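Local coordinates for protein transcriptional regulator, MerR-family (Cupriavidus metallidurans CH34, PDB 5GPE) that probably binds promoter DNA as a MerR-family transcription regulator and binds lead(II) ions, at residues K9-L14 and V43-L48; E24-E29 and E63-L68. All blocks are in the same frame, centred on the assembly; numbering follows the deposited sequence.

How the contacts relate
Both contacts lie in the winged helix-turn-helix domain expected to bind DNA, and their centres are 14 Å apart. Their segments alternate along the chain, 9-14, 24-29, 43-48 and 63-68, so the two long-range links interlock. Contact 1 sets the end of helix 4-11 on helix 42-56; contact 2 ties the loop after helix 15-23 to helix 61-71, which follows helix 42-56. The contacts also touch each other: Arg47 and His44 of helix 42-56 probably hydrogen-bond to the carbonyls of Leu26 and Glu29, respectively. Helix 42-56 thus faces both the helix-turn-helix and the following loop, while the lead ligands Cys113 and Cys122 come later in the chain.

Contact 1. Residues K9-L14 and V43-L48; sequences KKADCL and VHLQRL
Leu45 and Leu48, one turn apart on helix 42-56, press on Ala11 near where helix 4-11 gives way to the turn of the MerR-type helix-turn-helix. The backbones come closest at Ala11 and Leu45, whose CA atoms are 6.1 Å apart. Leu48 can be followed outward. Its CB rests 3.9 Å from Ala11 CB. Its CG stands anti to the carbonyl carbon (chi1 -74°), and beyond it CD1 reaches the same methyl, 3.7 Å from Ala11 CB. From there Leu48 CD1 looks on to the thiol of Cys13, a looser touch at 4.4 Å from SG. Leu48 also touches Leu7, Val18, Tyr21 and Leu27, which places this leucine between both helices of the motif and the loop behind them. Leu45 works differently: with CG anti to the backbone N (chi1 178°), its CD1 meets the peptide linking Lys10 and Ala11, 3.6 Å from Ala11 N. The same Leu45 CD1 also lies 3.7 Å from Ala11 CB, which thus has a methyl of each leucine against it. No hydrogen bond crosses this interface. The chain turns away through a Schellman motif at Asp12, a non-glycine residue with positive phi, and Ala11 O is taken by Arg52 NH2 farther along helix 42-56. At the outer margin, Leu45 CD2 lies 4.1 Å from Lys10 CB.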
loop_
_atom_site.group_PDB
_atom_site.type_symbol
_atom_site.label_atom_id
_atom_site.label_comp_id
_atom_site.label_asym_id
_atom_site.label_seq_id
_atom_site.Cartn_x
_atom_site.Cartn_y
_atom_site.Cartn_z
ATOM N N LYS B 9 -7.097 -3.138 -26.678
ATOM C CA LYS B 9 -8.277 -4.002 -26.834
ATOM C C LYS B 9 -7.936 -5.486 -26.662
ATOM O O LYS B 9 -8.569 -6.194 -25.883
ATOM C CB LYS B 9 -8.911 -3.767 -28.233
ATOM C CG LYS B 9 -10.048 -2.732 -28.198
ATOM C CD LYS B 9 -11.398 -3.352 -28.521
ATOM C CE LYS B 9 -12.563 -2.483 -27.991
ATOM N NZ LYS B 9 -12.533 -1.028 -28.357
ATOM N N LYS B 10 -6.912 -5.936 -27.378
ATOM C CA LYS B 10 -6.479 -7.344 -27.330
ATOM C C LYS B 10 -5.898 -7.770 -25.980
ATOM O O LYS B 10 -6.064 -8.917 -25.576
ATOM C CB LYS B 10 -5.489 -7.649 -28.457
ATOM C CG LYS B 10 -6.176 -8.035 -29.751
ATOM C CD LYS B 10 -5.177 -8.273 -30.859
ATOM C CE LYS B 10 -5.807 -9.071 -32.000
ATOM N NZ LYS B 10 -5.154 -8.804 -33.304
ATOM N N ALA B 11 -5.218 -6.852 -25.299
ATOM C CA ALA B 11 -4.649 -7.133 -23.982
ATOM C C ALA B 11 -5.631 -6.871 -22.832
ATOM O O ALA B 11 -5.310 -7.134 -21.676
ATOM C CB ALA B 11 -3.380 -6.321 -23.781
ATOM N N ASP B 12 -6.820 -6.359 -23.156
ATOM C CA ASP B 12 -7.833 -5.976 -22.172
ATOM C C ASP B 12 -7.282 -4.937 -21.165
ATOM O O ASP B 12 -7.431 -5.071 -19.953
ATOM C CB ASP B 12 -8.400 -7.217 -21.461
ATOM C CG ASP B 12 -9.782 -6.979 -20.852
ATOM O OD1 ASP B 12 -10.460 -5.992 -21.213
ATOM O OD2 ASP B 12 -10.200 -7.784 -19.999
ATOM N N CYS B 13 -6.632 -3.908 -21.697
ATOM C CA CYS B 13 -6.148 -2.803 -20.885
ATOM C C CYS B 13 -6.225 -1.481 -21.640
ATOM O O CYS B 13 -6.348 -1.452 -22.869
ATOM C CB CYS B 13 -4.724 -3.075 -20.395
ATOM S SG CYS B 13 -3.422 -2.856 -21.619
ATOM N N LEU B 14 -6.170 -0.391 -20.886
ATOM C CA LEU B 14 -6.267 0.943 -21.453
ATOM C C LEU B 14 -5.016 1.317 -22.232
ATOM O O LEU B 14 -3.910 0.863 -21.920
ATOM C CB LEU B 14 -6.506 1.993 -20.359
ATOM C CG LEU B 14 -7.845 1.953 -19.624
ATOM C CD1 LEU B 14 -7.837 2.970 -18.503
ATOM C CD2 LEU B 14 -9.016 2.232 -20.555
ATOM N N VAL B 43 4.332 -9.937 -30.192
ATOM C CA VAL B 43 5.338 -9.903 -29.116
ATOM C C VAL B 43 4.911 -8.935 -27.998
ATOM O O VAL B 43 5.064 -9.240 -26.815
ATOM C CB VAL B 43 6.743 -9.525 -29.648
ATOM C CG1 VAL B 43 7.752 -9.401 -28.513
ATOM C CG2 VAL B 43 7.240 -10.567 -30.651
ATOM N N HIS B 44 4.390 -7.773 -28.390
ATOM C CA HIS B 44 3.935 -6.751 -27.443
ATOM C C HIS B 44 2.704 -7.196 -26.677
ATOM O O HIS B 44 2.614 -6.968 -25.469
ATOM C CB HIS B 44 3.641 -5.424 -28.142
ATOM C CG HIS B 44 4.836 -4.829 -28.820
ATOM N ND1 HIS B 44 5.212 -5.176 -30.099
ATOM C CD2 HIS B 44 5.752 -3.927 -28.392
ATOM C CE1 HIS B 44 6.302 -4.512 -30.435
ATOM N NE2 HIS B 44 6.649 -3.748 -29.416
ATOM N N LEU B 45 1.783 -7.858 -27.369
ATOM C CA LEU B 45 0.602 -8.438 -26.734
ATOM C C LEU B 45 0.994 -9.464 -25.664
ATOM O O LEU B 45 0.518 -9.390 -24.533
ATOM C CB LEU B 45 -0.338 -9.078 -27.769
ATOM C CG LEU B 45 -1.603 -9.779 -27.237
ATOM C CD1 LEU B 45 -2.451 -8.852 -26.369
ATOM C CD2 LEU B 45 -2.436 -10.334 -28.389
ATOM N N GLN B 46 1.871 -10.401 -26.016
ATOM C CA GLN B 46 2.313 -11.427 -25.069
ATOM C C GLN B 46 3.055 -10.822 -23.872
ATOM O O GLN B 46 2.956 -11.314 -22.749
ATOM C CB GLN B 46 3.181 -12.488 -25.756
ATOM C CG GLN B 46 2.411 -13.396 -26.716
ATOM C CD GLN B 46 1.145 -13.977 -26.090
ATOM O OE1 GLN B 46 1.166 -14.458 -24.948
ATOM N NE2 GLN B 46 0.029 -13.896 -26.814
ATOM N N ARG B 47 3.742 -9.714 -24.095
ATOM C CA ARG B 47 4.430 -9.000 -23.046
ATOM C C ARG B 47 3.416 -8.389 -22.080
ATOM O O ARG B 47 3.528 -8.522 -20.918
ATOM C CB ARG B 47 5.279 -7.915 -23.643
ATOM C CG ARG B 47 5.810 -6.928 -22.656
ATOM C CD ARG B 47 6.780 -7.610 -21.780
ATOM N NE ARG B 47 7.883 -8.230 -22.471
ATOM C CZ ARG B 47 9.040 -7.657 -22.719
ATOM N NH1 ARG B 47 9.261 -6.425 -22.404
ATOM N NH2 ARG B 47 9.980 -8.351 -23.292
ATOM N N LEU B 48 2.406 -7.749 -22.602
ATOM C CA LEU B 48 1.350 -7.158 -21.781
ATOM C C LEU B 48 0.611 -8.186 -20.943
ATOM O O LEU B 48 0.309 -7.937 -19.773
ATOM C CB LEU B 48 0.352 -6.378 -22.637
ATOM C CG LEU B 48 0.840 -5.036 -23.184
ATOM C CD1 LEU B 48 -0.164 -4.475 -24.173
ATOM C CD2 LEU B 48 1.087 -4.087 -22.019
#

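Contact 2. Residues E24-E29 and E63-L68; sequences EGLLPE and EIRQLL
Arg65 reaches Glu24 through a nearly eclipsed chi3 of -5°, which puts NE on the same side as CB, while Glu24 bends at chi2 (-65°) to bring its carboxyl carbon round toward the same guanidinium. One nitrogen does the work: Arg65 NH1 donates to the backbone Glu24 O at 2.6 Å, along a lone pair in the carbonyl plane, though the N-H is noticeably bent from the line. Its second bond is a salt bridge to Glu24 OE1, longer at 3.2 Å but nearly straight (N-H...O 170°). Both acceptors lie close to the guanidinium plane, yet OE1 is met from above its own carboxylate. The other terminal nitrogen, Arg65 NH2, pairs with Asp62 OD1 in the first turn of helix 61-71, so the guanidinium is held between two acidic residues, which probably stabilises its positive charge. Glu24 sits just before Gly25, where a Schellman motif with positive phi ends helix 15-23, the presumed recognition helix of this MerR-type helix-turn-helix; Arg65 therefore clasps a carbonyl at the helix end. Next to the charged group, Leu26 crosses Arg65 at about a right angle, its CD2 lying 3.9 Å from Arg65 CG. Leu68 also crosses Leu26 at about a right angle, and its CD1 comes 4.1 Å from Leu26 CB. The same Leu68 methyl touches Leu26 O at 3.6 Å. Leu26 CD1 also approaches Ile64 CG2 loosely, at 4.5 Å.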
loop_
_atom_site.group_PDB
_atom_site.type_symbol
_atom_site.label_atom_id
_atom_site.label_comp_id
_atom_site.label_asym_id
_atom_site.label_seq_id
_atom_site.Cartn_x
_atom_site.Cartn_y
_atom_site.Cartn_z
ATOM N N GLU B 24 7.879 3.218 -18.355
ATOM C CA GLU B 24 8.628 2.465 -17.333
ATOM C C GLU B 24 9.617 1.412 -17.885
ATOM O O GLU B 24 10.241 0.692 -17.114
ATOM C CB GLU B 24 7.648 1.803 -16.355
ATOM C CG GLU B 24 6.960 2.795 -15.446
ATOM C CD GLU B 24 7.927 3.483 -14.498
ATOM O OE1 GLU B 24 8.720 2.852 -13.730
ATOM O OE2 GLU B 24 7.905 4.705 -14.572
ATOM N N GLY B 25 9.786 1.347 -19.202
ATOM C CA GLY B 25 10.768 0.458 -19.815
ATOM C C GLY B 25 10.382 -1.011 -19.802
ATOM O O GLY B 25 11.248 -1.868 -19.937
ATOM N N LEU B 26 9.088 -1.303 -19.688
ATOM C CA LEU B 26 8.603 -2.687 -19.646
ATOM C C LEU B 26 8.232 -3.265 -21.000
ATOM O O LEU B 26 7.962 -4.458 -21.104
ATOM C CB LEU B 26 7.408 -2.806 -18.713
ATOM C CG LEU B 26 7.621 -2.286 -17.283
ATOM C CD1 LEU B 26 6.376 -2.564 -16.457
ATOM C CD2 LEU B 26 8.836 -2.899 -16.610
ATOM N N LEU B 27 8.212 -2.468 -22.044
ATOM C CA LEU B 27 7.857 -2.969 -23.366
ATOM C C LEU B 27 8.963 -2.801 -24.392
ATOM O O LEU B 27 9.584 -1.805 -24.421
ATOM C CB LEU B 27 6.619 -2.275 -23.894
ATOM C CG LEU B 27 5.278 -2.511 -23.225
ATOM C CD1 LEU B 27 4.153 -1.944 -24.034
ATOM C CD2 LEU B 27 5.059 -3.976 -23.029
ATOM N N PRO B 28 9.186 -3.778 -25.249
ATOM C CA PRO B 28 10.203 -3.603 -26.289
ATOM C C PRO B 28 9.773 -2.529 -27.281
ATOM O O PRO B 28 8.595 -2.127 -27.304
ATOM C CB PRO B 28 10.270 -4.978 -26.962
ATOM C CG PRO B 28 8.944 -5.604 -26.716
ATOM C CD PRO B 28 8.299 -4.916 -25.542
ATOM N N GLU B 29 10.727 -2.066 -28.079
ATOM C CA GLU B 29 10.473 -1.009 -29.060
ATOM C C GLU B 29 9.342 -1.413 -30.013
ATOM O O GLU B 29 9.148 -2.613 -30.260
ATOM C CB GLU B 29 11.739 -0.691 -29.861
ATOM C CG GLU B 29 12.847 -0.050 -29.037
ATOM C CD GLU B 29 12.474 1.338 -28.545
ATOM O OE1 GLU B 29 12.146 2.208 -29.385
ATOM O OE2 GLU B 29 12.492 1.556 -27.318
ATOM N N GLU B 63 10.157 -5.671 -9.563
ATOM C CA GLU B 63 10.184 -7.142 -9.694
ATOM C C GLU B 63 9.895 -7.592 -11.122
ATOM O O GLU B 63 10.512 -8.521 -11.636
ATOM C CB GLU B 63 9.181 -7.790 -8.739
ATOM C CG GLU B 63 9.541 -7.658 -7.262
ATOM C CD GLU B 63 8.411 -8.118 -6.352
ATOM O OE1 GLU B 63 7.353 -7.447 -6.300
ATOM O OE2 GLU B 63 8.561 -9.189 -5.712
ATOM N N ILE B 64 8.951 -6.926 -11.764
ATOM C CA ILE B 64 8.557 -7.282 -13.130
ATOM C C ILE B 64 9.686 -6.996 -14.118
ATOM O O ILE B 64 9.916 -7.761 -15.042
ATOM C CB ILE B 64 7.239 -6.584 -13.533
ATOM C CG1 ILE B 64 6.095 -7.168 -12.710
ATOM C CG2 ILE B 64 6.938 -6.762 -15.026
ATOM C CD1 ILE B 64 4.808 -6.364 -12.745
ATOM N N ARG B 65 10.370 -5.888 -13.893
ATOM C CA ARG B 65 11.510 -5.456 -14.667
ATOM C C ARG B 65 12.581 -6.582 -14.565
ATOM O O ARG B 65 13.122 -7.003 -15.523
ATOM C CB ARG B 65 12.039 -4.088 -14.192
ATOM C CG ARG B 65 12.479 -3.154 -15.304
ATOM C CD ARG B 65 12.500 -1.611 -15.053
ATOM N NE ARG B 65 11.969 -1.211 -13.775
ATOM C CZ ARG B 65 11.074 -0.268 -13.562
ATOM N NH1 ARG B 65 10.622 0.449 -14.527
ATOM N NH2 ARG B 65 10.631 -0.050 -12.366
ATOM N N GLN B 66 12.828 -7.043 -13.361
ATOM C CA GLN B 66 13.783 -8.143 -13.086
ATOM C C GLN B 66 13.383 -9.433 -13.800
ATOM O O GLN B 66 14.209 -10.041 -14.481
ATOM C CB GLN B 66 13.985 -8.441 -11.555
ATOM C CG GLN B 66 14.874 -7.396 -10.902
ATOM C CD GLN B 66 15.219 -7.697 -9.444
ATOM O OE1 GLN B 66 14.830 -8.725 -8.882
ATOM N NE2 GLN B 66 15.996 -6.810 -8.842
ATOM N N LEU B 67 12.105 -9.800 -13.703
ATOM C CA LEU B 67 11.611 -11.010 -14.379
ATOM C C LEU B 67 11.708 -10.918 -15.897
ATOM O O LEU B 67 12.123 -11.884 -16.550
ATOM C CB LEU B 67 10.165 -11.319 -13.986
ATOM C CG LEU B 67 9.952 -11.739 -12.536
ATOM C CD1 LEU B 67 8.471 -11.786 -12.255
ATOM C CD2 LEU B 67 10.575 -13.086 -12.249
ATOM N N LEU B 68 11.339 -9.757 -16.452
ATOM C CA LEU B 68 11.449 -9.517 -17.897
ATOM C C LEU B 68 12.899 -9.634 -18.391
ATOM O O LEU B 68 13.151 -10.202 -19.457
ATOM C CB LEU B 68 10.857 -8.153 -18.281
ATOM C CG LEU B 68 9.325 -8.045 -18.216
ATOM C CD1 LEU B 68 8.885 -6.604 -18.379
ATOM C CD2 LEU B 68 8.656 -8.912 -19.275
#